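Local coordinates for protein intradiol ring-cleavage dioxygenase (Streptomyces sp. SirexAA-E, PDB 4ILV) that probably catalyses iron(III)-dependent intradiol cleavage of catechol-type aromatic rings, as a secreted enzyme fused to a carbohydrate- and lignin-binding module, at residues W87-G92 with G122-R127; I131-Q136 with T145-P150; G126-I131 with T156-F161; P64-G69 with T115-V120. All blocks are in the same frame, centred on the assembly; numbering follows the deposited sequence. Where two conformers were deposited one is given.

Interactions 1, 2 and 3 surround the iron(III) site and supply three of its four protein ligands, Y124, H132 and H130; Y95 is the fourth. R127 belongs to interactions 1 and 3 and reaches interaction 2 through NH1, 2.8 Å from Q146 OE1. Interactions 1 and 2 also meet where W87 O lies 2.8 Å from H132 N, between neighbouring strands of one sheet. Interaction 4 belongs to the other sheet, with the T118 side chain about 13 Å from the iron. It is tied to interaction 1 by Q88 OE1, 2.6 Å from T118 OG1, and packs on interaction 2, L65 CD2 lying 4.0 Å from I131 CD1.

Interaction 1. Residues W87-G92 with G122-R127; sequences WQADTG and GLYPGR. With FE (Fe (III) ion), chain C; EDO (1,2-ethanediol), chain D.
D90 and G122 join two irregular loops through one backbone hydrogen bond, G122 N to D90 O at 2.8 Å. One residue on, T91 and G122 bring their CA atoms to 4.3 Å, and G122 CA sets a C-H against T91 O. A side chain at G122 would run into T91 O, so glycine suits this close pass. A water spans the next gap, donating to G92 O (2.9 Å) and L123 O (2.7 Å). D90 OD1 accepts from G92 N in an Asx turn, and a type II turn from Y124 to R127, with positive phi at G126, folds the other loop back. The Y124 ring, CG between N and carbonyl carbon (chi1 63°), passes obliquely by A89 CB, which is 4.3 Å from Y124 CD2. Y124 OH binds the iron at 2.0 Å, the metal lying in the ring plane, as in the tyrosine- and histidine-ligated iron(III) centre of intradiol dioxygenases. Ethanediol, probably from the crystallisation liquor, chelates the iron through both oxygens, consistent with where a catechol would bind. R127 NH1 donates to ethanediol O1 in the guanidinium plane (2.7 Å, 152°) and also to Q146 OE1. A leucine in place of R127 would probably leave Q146 OE1 and the iron-bound oxygen without this donor. Segment 87-92 runs out of strand 83-87, W87 stacking on H132 of strand 130-136, while Q88 is bonded to T118 and I119 of strand 113-119. Segment 122-127 leads from strand 113-119 to strand 130-136.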
loop_
_atom_site.group_PDB
_atom_site.type_symbol
_atom_site.label_atom_id
_atom_site.label_comp_id
_atom_site.label_asym_id
_atom_site.label_seq_id
_atom_site.Cartn_x
_atom_site.Cartn_y
_atom_site.Cartn_z
ATOM N N TRP A 87 4.385 4.058 0.956
ATOM C CA TRP A 87 4.377 5.518 1.010
ATOM C C TRP A 87 3.159 6.062 0.250
ATOM O O TRP A 87 2.582 5.357 -0.583
ATOM C CB TRP A 87 5.712 6.123 0.531
ATOM C CG TRP A 87 5.970 6.027 -0.940
ATOM C CD1 TRP A 87 5.873 7.043 -1.857
ATOM C CD2 TRP A 87 6.394 4.869 -1.669
ATOM N NE1 TRP A 87 6.195 6.582 -3.107
ATOM C CE2 TRP A 87 6.522 5.253 -3.022
ATOM C CE3 TRP A 87 6.653 3.540 -1.314
ATOM C CZ2 TRP A 87 6.901 4.357 -4.023
ATOM C CZ3 TRP A 87 7.033 2.648 -2.313
ATOM C CH2 TRP A 87 7.154 3.062 -3.650
ATOM N N GLN A 88 2.759 7.298 0.552
ATOM C CA GLN A 88 1.501 7.835 0.030
ATOM C C GLN A 88 1.384 9.318 0.303
ATOM O O GLN A 88 2.116 9.860 1.129
ATOM C CB GLN A 88 0.309 7.168 0.716
ATOM C CG GLN A 88 0.197 7.554 2.207
ATOM C CD GLN A 88 -1.093 7.102 2.850
ATOM O OE1 GLN A 88 -1.220 5.955 3.283
ATOM N NE2 GLN A 88 -2.065 8.004 2.923
ATOM N N ALA A 89 0.428 9.960 -0.358
ATOM C CA ALA A 89 0.146 11.369 -0.083
ATOM C C ALA A 89 -0.684 11.503 1.183
ATOM O O ALA A 89 -1.359 10.550 1.593
ATOM C CB ALA A 89 -0.588 12.000 -1.260
ATOM N N ASP A 90 -0.644 12.689 1.795
ATOM C CA ASP A 90 -1.485 12.975 2.949
ATOM C C ASP A 90 -2.909 13.267 2.486
ATOM O O ASP A 90 -3.212 13.107 1.303
ATOM C CB ASP A 90 -0.893 14.105 3.824
ATOM C CG ASP A 90 -0.836 15.463 3.122
ATOM O OD1 ASP A 90 -1.501 15.674 2.076
ATOM O OD2 ASP A 90 -0.112 16.340 3.656
ATOM N N THR A 91 -3.788 13.662 3.402
ATOM C CA THR A 91 -5.196 13.873 3.045
ATOM C C THR A 91 -5.380 14.970 1.993
ATOM O O THR A 91 -6.394 15.018 1.300
ATOM C CB THR A 91 -6.067 14.180 4.271
ATOM O OG1 THR A 91 -7.442 14.070 3.904
ATOM C CG2 THR A 91 -5.797 15.613 4.817
ATOM N N GLY A 92 -4.394 15.851 1.880
ATOM C CA GLY A 92 -4.465 16.954 0.947
ATOM C C GLY A 92 -3.696 16.684 -0.334
ATOM O O GLY A 92 -3.550 17.569 -1.175
ATOM N N GLY A 122 -5.110 11.780 -0.275
ATOM C CA GLY A 122 -5.800 12.772 -1.071
ATOM C C GLY A 122 -5.409 12.711 -2.541
ATOM O O GLY A 122 -4.360 12.163 -2.904
ATOM N N LEU A 123 -6.268 13.265 -3.390
ATOM C CA LEU A 123 -5.980 13.373 -4.816
ATOM C C LEU A 123 -4.990 14.503 -5.127
ATOM O O LEU A 123 -4.996 15.555 -4.467
ATOM C CB LEU A 123 -7.263 13.632 -5.590
ATOM C CG LEU A 123 -8.315 12.533 -5.628
ATOM C CD1 LEU A 123 -9.467 13.022 -6.497
ATOM C CD2 LEU A 123 -7.723 11.251 -6.174
ATOM N N TYR A 124 -4.187 14.290 -6.168
ATOM C CA TYR A 124 -3.265 15.299 -6.671
ATOM C C TYR A 124 -3.276 15.277 -8.209
ATOM O O TYR A 124 -3.923 14.407 -8.791
ATOM C CB TYR A 124 -1.869 15.112 -6.052
ATOM C CG TYR A 124 -1.143 13.821 -6.363
ATOM C CD1 TYR A 124 -0.380 13.689 -7.522
ATOM C CD2 TYR A 124 -1.166 12.761 -5.471
ATOM C CE1 TYR A 124 0.313 12.527 -7.796
ATOM C CE2 TYR A 124 -0.472 11.576 -5.741
ATOM C CZ TYR A 124 0.269 11.472 -6.903
ATOM O OH TYR A 124 0.962 10.316 -7.185
ATOM N N PRO A 125 -2.618 16.261 -8.875
ATOM C CA PRO A 125 -2.866 16.349 -10.323
ATOM C C PRO A 125 -2.524 15.109 -11.167
ATOM O O PRO A 125 -1.450 14.513 -11.052
ATOM C CB PRO A 125 -2.024 17.559 -10.752
ATOM C CG PRO A 125 -1.989 18.442 -9.503
ATOM C CD PRO A 125 -1.868 17.435 -8.377
ATOM N N GLY A 126 -3.475 14.731 -12.015
ATOM C CA GLY A 126 -3.267 13.699 -13.005
ATOM C C GLY A 126 -3.429 12.262 -12.540
ATOM O O GLY A 126 -3.401 11.356 -13.361
ATOM N N ARG A 127 -3.601 12.036 -11.244
ATOM C CA ARG A 127 -3.629 10.659 -10.749
ATOM C C ARG A 127 -4.897 10.342 -9.980
ATOM O O ARG A 127 -5.422 11.174 -9.234
ATOM C CB ARG A 127 -2.414 10.361 -9.855
ATOM C CG ARG A 127 -1.061 10.555 -10.520
ATOM C CD ARG A 127 -0.246 9.275 -10.615
ATOM N NE ARG A 127 -1.074 8.094 -10.832
ATOM C CZ ARG A 127 -0.875 6.932 -10.220
ATOM N NH1 ARG A 127 0.133 6.799 -9.361
ATOM N NH2 ARG A 127 -1.681 5.902 -10.467
HETATM FE FE FE C . 1.883 8.790 -6.165
HETATM C C1 EDO D . 3.200 9.115 -9.148
HETATM O O1 EDO D . 2.240 8.287 -8.466
HETATM C C2 EDO D . 3.768 10.184 -8.202
HETATM O O2 EDO D . 3.977 9.644 -6.880
HETATM O O HOH W 1 -3.366 17.713 -4.046
#

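Interaction 2. Residues I131-Q136 with T145-P150; sequences IHVKAQ and TQLYFP. With FE (Fe (III) ion), chain C.
H132 and Q146 each hold CG anti to the carbonyl carbon (chi1 -68° and -57°), which lays the two side chains alongside one another, pointing the same way. The Q146 chain is extended beyond CG and runs beside the imidazole, its amide plane turned 50° from the ring. Q146 NE2 comes within 3.6 Å of H132 CE1, and Q146 CG lies 3.7 Å from H132 ND1. Both nitrogens of the ring are engaged: H132 NE2 binds the iron at 2.3 Å, and ND1 donates in the ring plane to a water 2.8 Å away that in turn donates to T145 O, so the rotation of the ring is fixed. Q146 OE1 is held by R127 NH1. The contact is the beta hairpin of strands 130-136 and 143-148, the latter an edge strand of its sheet. H132-Q146 is a non-hydrogen-bonded pair, flanked by the hydrogen-bonded pairs I131-L147 and V133-T145; each of these closes a ring of two backbone bonds, the shortest of the four being L147 N to I131 O at 2.8 Å. On the reverse face V133 CG1 presses on T145 CG2 at 3.5 Å, with L147 CG beside it, and I131 CD1 passes F149 CZ at 4.1 Å. That largely apolar face turns to strand 175-183 of the other sheet, where F182 touches V133 and F180 touches L147. T145 OG1 bonds to P37 O.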
loop_
_atom_site.group_PDB
_atom_site.type_symbol
_atom_site.label_atom_id
_atom_site.label_comp_id
_atom_site.label_asym_id
_atom_site.label_seq_id
_atom_site.Cartn_x
_atom_site.Cartn_y
_atom_site.Cartn_z
ATOM N N ILE A 131 -2.062 4.129 -2.992
ATOM C CA ILE A 131 -1.006 3.987 -2.002
ATOM C C ILE A 131 0.151 3.236 -2.655
ATOM O O ILE A 131 -0.065 2.200 -3.290
ATOM C CB ILE A 131 -1.505 3.176 -0.793
ATOM C CG1 ILE A 131 -2.531 3.987 -0.003
ATOM C CG2 ILE A 131 -0.343 2.781 0.109
ATOM C CD1 ILE A 131 -3.203 3.168 1.114
ATOM N N HIS A 132 1.376 3.739 -2.510
ATOM C CA HIS A 132 2.518 3.058 -3.106
ATOM C C HIS A 132 3.057 1.966 -2.187
ATOM O O HIS A 132 3.025 2.109 -0.973
ATOM C CB HIS A 132 3.648 4.040 -3.382
ATOM C CG HIS A 132 3.350 5.042 -4.451
ATOM N ND1 HIS A 132 3.611 4.805 -5.783
ATOM C CD2 HIS A 132 2.851 6.302 -4.381
ATOM C CE1 HIS A 132 3.266 5.868 -6.491
ATOM N NE2 HIS A 132 2.792 6.783 -5.666
ATOM N N VAL A 133 3.578 0.891 -2.767
ATOM C CA VAL A 133 4.187 -0.166 -1.969
ATOM C C VAL A 133 5.313 -0.889 -2.716
ATOM O O VAL A 133 5.210 -1.184 -3.918
ATOM C CB VAL A 133 3.122 -1.182 -1.450
ATOM C CG1 VAL A 133 2.409 -1.890 -2.622
ATOM C CG2 VAL A 133 3.757 -2.218 -0.495
ATOM N N LYS A 134 6.404 -1.149 -2.001
ATOM C CA LYS A 134 7.443 -2.053 -2.487
ATOM C C LYS A 134 7.437 -3.309 -1.617
ATOM O O LYS A 134 7.472 -3.204 -0.395
ATOM C CB LYS A 134 8.820 -1.395 -2.418
ATOM C CG LYS A 134 9.052 -0.352 -3.488
ATOM C CD LYS A 134 10.353 0.373 -3.258
ATOM C CE LYS A 134 10.580 1.419 -4.326
ATOM N NZ LYS A 134 11.044 0.788 -5.591
ATOM N N ALA A 135 7.401 -4.484 -2.250
ATOM C CA ALA A 135 7.399 -5.759 -1.541
ATOM C C ALA A 135 8.646 -6.558 -1.885
ATOM O O ALA A 135 9.002 -6.691 -3.057
ATOM C CB ALA A 135 6.139 -6.584 -1.903
ATOM N N GLN A 136 9.316 -7.093 -0.869
ATOM C CA GLN A 136 10.495 -7.900 -1.124
ATOM C C GLN A 136 10.553 -9.103 -0.203
ATOM O O GLN A 136 10.700 -8.958 1.010
ATOM C CB GLN A 136 11.773 -7.070 -0.978
ATOM C CG GLN A 136 13.039 -7.808 -1.411
ATOM C CD GLN A 136 14.294 -6.972 -1.259
ATOM O OE1 GLN A 136 14.363 -6.080 -0.411
ATOM N NE2 GLN A 136 15.297 -7.252 -2.087
ATOM N N THR A 145 4.932 -1.521 -6.763
ATOM C CA THR A 145 3.557 -1.499 -7.249
ATOM C C THR A 145 2.698 -0.477 -6.521
ATOM O O THR A 145 3.195 0.298 -5.707
ATOM C CB THR A 145 2.927 -2.931 -7.196
ATOM O OG1 THR A 145 1.676 -2.945 -7.879
ATOM C CG2 THR A 145 2.728 -3.408 -5.766
ATOM N N GLN A 146 1.407 -0.463 -6.828
ATOM C CA GLN A 146 0.485 0.464 -6.183
ATOM C C GLN A 146 -0.840 -0.207 -5.830
ATOM O O GLN A 146 -1.212 -1.217 -6.434
ATOM C CB GLN A 146 0.199 1.642 -7.116
ATOM C CG GLN A 146 1.435 2.385 -7.546
ATOM C CD GLN A 146 1.124 3.540 -8.471
ATOM O OE1 GLN A 146 0.032 4.118 -8.422
ATOM N NE2 GLN A 146 2.086 3.891 -9.318
ATOM N N LEU A 147 -1.557 0.365 -4.869
ATOM C CA LEU A 147 -2.899 -0.109 -4.545
ATOM C C LEU A 147 -3.944 0.951 -4.863
ATOM O O LEU A 147 -3.736 2.134 -4.578
ATOM C CB LEU A 147 -2.987 -0.493 -3.069
ATOM C CG LEU A 147 -1.906 -1.459 -2.577
ATOM C CD1 LEU A 147 -2.097 -1.748 -1.095
ATOM C CD2 LEU A 147 -1.879 -2.762 -3.392
ATOM N N TYR A 148 -5.070 0.526 -5.432
ATOM C CA TYR A 148 -6.131 1.456 -5.832
ATOM C C TYR A 148 -7.402 1.248 -5.025
ATOM O O TYR A 148 -7.547 0.242 -4.328
ATOM C CB TYR A 148 -6.436 1.342 -7.329
ATOM C CG TYR A 148 -5.267 1.739 -8.200
ATOM C CD1 TYR A 148 -4.950 3.073 -8.393
ATOM C CD2 TYR A 148 -4.476 0.781 -8.821
ATOM C CE1 TYR A 148 -3.884 3.452 -9.184
ATOM C CE2 TYR A 148 -3.401 1.150 -9.614
ATOM C CZ TYR A 148 -3.111 2.497 -9.784
ATOM O OH TYR A 148 -2.053 2.895 -10.566
ATOM N N PHE A 149 -8.312 2.214 -5.141
ATOM C CA PHE A 149 -9.548 2.268 -4.373
ATOM C C PHE A 149 -10.743 2.037 -5.270
ATOM O O PHE A 149 -10.788 2.566 -6.380
ATOM C CB PHE A 149 -9.686 3.652 -3.702
ATOM C CG PHE A 149 -8.683 3.881 -2.618
ATOM C CD1 PHE A 149 -9.054 3.809 -1.288
ATOM C CD2 PHE A 149 -7.354 4.121 -2.927
ATOM C CE1 PHE A 149 -8.118 3.990 -0.277
ATOM C CE2 PHE A 149 -6.411 4.315 -1.924
ATOM C CZ PHE A 149 -6.797 4.245 -0.595
ATOM N N PRO A 150 -11.731 1.266 -4.781
ATOM C CA PRO A 150 -12.921 0.962 -5.573
ATOM C C PRO A 150 -13.811 2.185 -5.722
ATOM O O PRO A 150 -13.974 2.949 -4.774
ATOM C CB PRO A 150 -13.635 -0.105 -4.731
ATOM C CG PRO A 150 -13.232 0.203 -3.328
ATOM C CD PRO A 150 -11.796 0.670 -3.434
HETATM FE FE FE C . 1.883 8.790 -6.165
HETATM O O HOH W 2 4.780 2.466 -6.736
#

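Interaction 3. Residues G126-I131 with T156-F161; sequences GRTRHI and TTDALF. With FE (Fe (III) ion), chain C; EDO (1,2-ethanediol), chain D.
R127 and D158 form a salt bridge between the loop leading into strand 130-136 and the loop that follows strand 143-148, beside the iron site. The guanidinium meets the carboxylate side-on, NE and NH2 both reaching D158 OD2 at 3.1 Å, with the two planes at right angles. NE uses the syn lone pair of OD2. T128 N takes the anti side of the same oxygen at 2.9 Å and a straighter 165°, so three donors grip D158 OD2. D158 CG, anti to its backbone N (chi1 -173°), points the carboxylate across T128, whose CG2 is 3.5 Å from OD2. D158 OD1 accepts from L160 N at 2.8 Å, an Asx turn within the type I turn from D158 to F161. The same turn sets L160 CD2 over the centre of the R127 guanidinium, 3.7 Å above its plane. On the opposite face lies H130, which with H132 forms the His-X-His pair of the iron site, completed by Y95 and Y124 as in intradiol dioxygenases. R127 NH1 sits 3.2 Å above the imidazole, over its centre. H130 ND1 donates in the ring plane to T128 O at 2.9 Å, which would help to fix the ring with NE2 on the iron; D158, which holds R127 and T128 N, probably helps indirectly to position H130. T128 OG1 bonds to N155 OD1, and Y148 flanks T128, H130 and L160.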
loop_
_atom_site.group_PDB
_atom_site.type_symbol
_atom_site.label_atom_id
_atom_site.label_comp_id
_atom_site.label_asym_id
_atom_site.label_seq_id
_atom_site.Cartn_x
_atom_site.Cartn_y
_atom_site.Cartn_z
ATOM N N GLY A 126 -3.475 14.731 -12.015
ATOM C CA GLY A 126 -3.267 13.699 -13.005
ATOM C C GLY A 126 -3.429 12.262 -12.540
ATOM O O GLY A 126 -3.401 11.356 -13.361
ATOM N N ARG A 127 -3.601 12.036 -11.244
ATOM C CA ARG A 127 -3.629 10.659 -10.749
ATOM C C ARG A 127 -4.897 10.342 -9.980
ATOM O O ARG A 127 -5.422 11.174 -9.234
ATOM C CB ARG A 127 -2.414 10.361 -9.855
ATOM C CG ARG A 127 -1.061 10.555 -10.520
ATOM C CD ARG A 127 -0.246 9.275 -10.615
ATOM N NE ARG A 127 -1.074 8.094 -10.832
ATOM C CZ ARG A 127 -0.875 6.932 -10.220
ATOM N NH1 ARG A 127 0.133 6.799 -9.361
ATOM N NH2 ARG A 127 -1.681 5.902 -10.467
ATOM N N THR A 128 -5.360 9.108 -10.133
ATOM C CA THR A 128 -6.408 8.597 -9.271
ATOM C C THR A 128 -5.818 8.328 -7.885
ATOM O O THR A 128 -4.609 8.455 -7.680
ATOM C CB THR A 128 -7.034 7.321 -9.837
ATOM O OG1 THR A 128 -8.235 7.023 -9.116
ATOM C CG2 THR A 128 -6.061 6.157 -9.727
ATOM N N ARG A 129 -6.671 7.971 -6.931
ATOM C CA ARG A 129 -6.227 7.748 -5.564
ATOM C C ARG A 129 -5.416 6.438 -5.439
ATOM O O ARG A 129 -5.817 5.400 -5.979
ATOM C CB ARG A 129 -7.451 7.708 -4.655
ATOM C CG ARG A 129 -7.142 8.069 -3.233
ATOM C CD ARG A 129 -8.384 8.031 -2.375
ATOM N NE ARG A 129 -9.494 8.760 -2.975
ATOM C CZ ARG A 129 -9.719 10.062 -2.850
ATOM N NH1 ARG A 129 -8.899 10.839 -2.139
ATOM N NH2 ARG A 129 -10.782 10.583 -3.448
ATOM N N HIS A 130 -4.299 6.470 -4.712
ATOM C CA HIS A 130 -3.441 5.284 -4.601
ATOM C C HIS A 130 -2.515 5.310 -3.394
ATOM O O HIS A 130 -2.181 6.361 -2.876
ATOM C CB HIS A 130 -2.570 5.135 -5.859
ATOM C CG HIS A 130 -1.657 6.304 -6.091
ATOM N ND1 HIS A 130 -2.106 7.508 -6.589
ATOM C CD2 HIS A 130 -0.330 6.465 -5.858
ATOM C CE1 HIS A 130 -1.094 8.359 -6.662
ATOM N NE2 HIS A 130 -0.005 7.752 -6.225
ATOM N N ILE A 131 -2.062 4.129 -2.992
ATOM C CA ILE A 131 -1.006 3.987 -2.002
ATOM C C ILE A 131 0.151 3.236 -2.655
ATOM O O ILE A 131 -0.065 2.200 -3.290
ATOM C CB ILE A 131 -1.505 3.176 -0.793
ATOM C CG1 ILE A 131 -2.531 3.987 -0.003
ATOM C CG2 ILE A 131 -0.343 2.781 0.109
ATOM C CD1 ILE A 131 -3.203 3.168 1.114
ATOM N N THR A 156 -11.277 5.839 -14.147
ATOM C CA THR A 156 -11.606 5.862 -15.563
ATOM C C THR A 156 -10.736 6.848 -16.338
ATOM O O THR A 156 -10.659 6.776 -17.561
ATOM C CB THR A 156 -13.088 6.213 -15.805
ATOM O OG1 THR A 156 -13.321 7.576 -15.444
ATOM C CG2 THR A 156 -13.991 5.318 -14.976
ATOM N N THR A 157 -10.090 7.775 -15.641
ATOM C CA THR A 157 -9.280 8.780 -16.332
ATOM C C THR A 157 -7.784 8.478 -16.269
ATOM O O THR A 157 -7.024 8.894 -17.142
ATOM C CB THR A 157 -9.541 10.210 -15.791
ATOM O OG1 THR A 157 -9.294 10.247 -14.382
ATOM C CG2 THR A 157 -10.978 10.624 -16.047
ATOM N N ASP A 158 -7.364 7.748 -15.242
ATOM C CA ASP A 158 -5.945 7.500 -15.015
ATOM C C ASP A 158 -5.513 6.230 -15.741
ATOM O O ASP A 158 -5.869 5.121 -15.343
ATOM C CB ASP A 158 -5.676 7.388 -13.512
ATOM C CG ASP A 158 -4.192 7.299 -13.169
ATOM O OD1 ASP A 158 -3.371 6.937 -14.035
ATOM O OD2 ASP A 158 -3.848 7.578 -12.005
ATOM N N ALA A 159 -4.730 6.408 -16.802
ATOM C CA ALA A 159 -4.242 5.302 -17.621
ATOM C C ALA A 159 -3.413 4.293 -16.830
ATOM O O ALA A 159 -3.275 3.142 -17.238
ATOM C CB ALA A 159 -3.441 5.834 -18.798
ATOM N N LEU A 160 -2.861 4.721 -15.699
ATOM C CA LEU A 160 -2.040 3.834 -14.884
ATOM C C LEU A 160 -2.879 2.854 -14.072
ATOM O O LEU A 160 -2.366 1.864 -13.564
ATOM C CB LEU A 160 -1.167 4.646 -13.931
ATOM C CG LEU A 160 0.288 4.908 -14.310
ATOM C CD1 LEU A 160 0.377 5.861 -15.489
ATOM C CD2 LEU A 160 1.042 5.461 -13.108
ATOM N N PHE A 161 -4.170 3.142 -13.949
ATOM C CA PHE A 161 -5.059 2.337 -13.123
ATOM C C PHE A 161 -5.125 0.905 -13.622
ATOM O O PHE A 161 -5.137 0.667 -14.822
ATOM C CB PHE A 161 -6.469 2.933 -13.092
ATOM C CG PHE A 161 -7.474 2.036 -12.447
ATOM C CD1 PHE A 161 -7.540 1.938 -11.069
ATOM C CD2 PHE A 161 -8.326 1.255 -13.220
ATOM C CE1 PHE A 161 -8.454 1.093 -10.464
ATOM C CE2 PHE A 161 -9.245 0.401 -12.621
ATOM C CZ PHE A 161 -9.307 0.317 -11.236
HETATM FE FE FE C . 1.883 8.790 -6.165
HETATM C C1 EDO D . 3.200 9.115 -9.148
HETATM O O1 EDO D . 2.240 8.287 -8.466
HETATM C C2 EDO D . 3.768 10.184 -8.202
HETATM O O2 EDO D . 3.977 9.644 -6.880
#

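Interaction 4. Residues P64-G69 with T115-V120; sequences PLTVSG and TLRTIV
V67 O receives L116 N at 2.7 Å and, from T115 CA, a C-H contact at 3.4 Å. L116 O is met likewise, by V67 N and by a C-H from T66 CA at 3.2 Å. With the two bonds joining L65 and T118, the shorter being T118 N to L65 O (2.7 Å), they zip strands 64-72 and 113-119 together antiparallel, 113-119 at the edge of its sheet. On the face of T66 and R117, the T66 OG1 branch, anti to the carbonyl carbon (chi1 -68°), lies 3.9 Å from R117 CG, while CG2, anti to the backbone N, lies near L116 O and, in the conformer given, T115 CG2. A glycine in place of T66 would probably leave a gap beside T115 CG2 and R117 CG. The other face is mostly apolar: L65 CD2 lies alongside T118 CG2 (3.9 Å), L65 CB meets V120 CG2 (4.0 Å), and L65 CD2 reaches I131 of the other sheet. T118 OG1, on this buried side, bonds to Q88 OE1. The chemistry is that of an amphipathic strand pair, with L65, V67 and L116 turned to the core between the sheets together with T118, whose hydroxyl is met by Q88, and with T66, S68, T115 and R117 on the outer face.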
loop_
_atom_site.group_PDB
_atom_site.type_symbol
_atom_site.label_atom_id
_atom_site.label_comp_id
_atom_site.label_asym_id
_atom_site.label_seq_id
_atom_site.Cartn_x
_atom_site.Cartn_y
_atom_site.Cartn_z
ATOM N N PRO A 64 -9.800 8.024 8.482
ATOM C CA PRO A 64 -9.038 6.854 8.940
ATOM C C PRO A 64 -9.170 5.698 7.957
ATOM O O PRO A 64 -10.261 5.448 7.439
ATOM C CB PRO A 64 -9.713 6.483 10.268
ATOM C CG PRO A 64 -10.287 7.785 10.763
ATOM C CD PRO A 64 -10.706 8.543 9.524
ATOM N N LEU A 65 -8.063 5.013 7.717
ATOM C CA LEU A 65 -8.025 3.875 6.829
ATOM C C LEU A 65 -7.048 2.874 7.415
ATOM O O LEU A 65 -5.897 3.218 7.683
ATOM C CB LEU A 65 -7.536 4.294 5.437
ATOM C CG LEU A 65 -7.250 3.143 4.449
ATOM C CD1 LEU A 65 -8.562 2.430 4.130
ATOM C CD2 LEU A 65 -6.584 3.670 3.174
ATOM N N THR A 66 -7.511 1.650 7.651
ATOM C CA THR A 66 -6.594 0.538 7.921
ATOM C C THR A 66 -6.650 -0.419 6.731
ATOM O O THR A 66 -7.729 -0.814 6.289
ATOM C CB THR A 66 -6.938 -0.221 9.208
ATOM O OG1 THR A 66 -6.692 0.618 10.338
ATOM C CG2 THR A 66 -6.067 -1.483 9.341
ATOM N N VAL A 67 -5.486 -0.737 6.182
ATOM C CA VAL A 67 -5.376 -1.703 5.100
ATOM C C VAL A 67 -4.697 -2.965 5.657
ATOM O O VAL A 67 -3.652 -2.883 6.316
ATOM C CB VAL A 67 -4.552 -1.135 3.924
ATOM C CG1 VAL A 67 -4.447 -2.152 2.771
ATOM C CG2 VAL A 67 -5.157 0.200 3.442
ATOM N N SER A 68 -5.280 -4.131 5.390
ATOM C CA SER A 68 -4.678 -5.379 5.866
ATOM C C SER A 68 -4.845 -6.534 4.866
ATOM O O SER A 68 -5.648 -6.456 3.940
ATOM C CB SER A 68 -5.262 -5.771 7.221
ATOM O OG SER A 68 -6.628 -6.132 7.087
ATOM N N GLY A 69 -4.061 -7.594 5.051
ATOM C CA GLY A 69 -4.133 -8.750 4.176
ATOM C C GLY A 69 -2.968 -9.693 4.417
ATOM O O GLY A 69 -2.370 -9.690 5.492
ATOM N N THR A 115 -0.508 -5.234 8.295
ATOM C CA THR A 115 -1.500 -4.213 8.599
ATOM C C THR A 115 -0.891 -2.833 8.448
ATOM O O THR A 115 0.249 -2.607 8.850
ATOM C CB THR A 115 -2.015 -4.311 10.038
ATOM O OG1 THR A 115 -2.163 -5.683 10.405
ATOM C CG2 THR A 115 -3.346 -3.619 10.145
ATOM N N LEU A 116 -1.667 -1.913 7.888
ATOM C CA LEU A 116 -1.213 -0.533 7.723
ATOM C C LEU A 116 -2.295 0.402 8.208
ATOM O O LEU A 116 -3.385 0.432 7.641
ATOM C CB LEU A 116 -0.934 -0.226 6.262
ATOM C CG LEU A 116 -0.454 1.215 6.012
ATOM C CD1 LEU A 116 0.952 1.397 6.525
ATOM C CD2 LEU A 116 -0.519 1.526 4.541
ATOM N N ARG A 117 -2.012 1.144 9.275
ATOM C CA ARG A 117 -2.967 2.138 9.754
ATOM C C ARG A 117 -2.589 3.502 9.201
ATOM O O ARG A 117 -1.479 3.985 9.444
ATOM C CB ARG A 117 -2.994 2.197 11.274
ATOM C CG ARG A 117 -4.065 3.156 11.783
ATOM C CD ARG A 117 -3.898 3.454 13.260
ATOM N NE ARG A 117 -4.767 4.545 13.698
ATOM C CZ ARG A 117 -4.600 5.209 14.838
ATOM N NH1 ARG A 117 -3.592 4.891 15.642
ATOM N NH2 ARG A 117 -5.430 6.194 15.170
ATOM N N THR A 118 -3.506 4.135 8.477
ATOM C CA THR A 118 -3.151 5.361 7.760
ATOM C C THR A 118 -4.399 6.229 7.595
ATOM O O THR A 118 -5.361 6.055 8.335
ATOM C CB THR A 118 -2.470 5.001 6.395
ATOM O OG1 THR A 118 -1.990 6.181 5.746
ATOM C CG2 THR A 118 -3.428 4.231 5.459
ATOM N N ILE A 119 -4.383 7.191 6.675
ATOM C CA ILE A 119 -5.633 7.869 6.299
ATOM C C ILE A 119 -5.801 7.736 4.796
ATOM O O ILE A 119 -4.851 7.396 4.099
ATOM C CB ILE A 119 -5.715 9.381 6.762
ATOM C CG1 ILE A 119 -4.417 10.133 6.488
ATOM C CG2 ILE A 119 -5.982 9.460 8.265
ATOM C CD1 ILE A 119 -4.186 10.520 5.033
ATOM N N VAL A 120 -6.997 7.996 4.295
ATOM C CA VAL A 120 -7.233 7.872 2.865
ATOM C C VAL A 120 -6.391 8.937 2.179
ATOM O O VAL A 120 -6.518 10.114 2.504
ATOM C CB VAL A 120 -8.725 8.072 2.552
ATOM C CG1 VAL A 120 -8.980 8.039 1.057
ATOM C CG2 VAL A 120 -9.570 6.991 3.266
#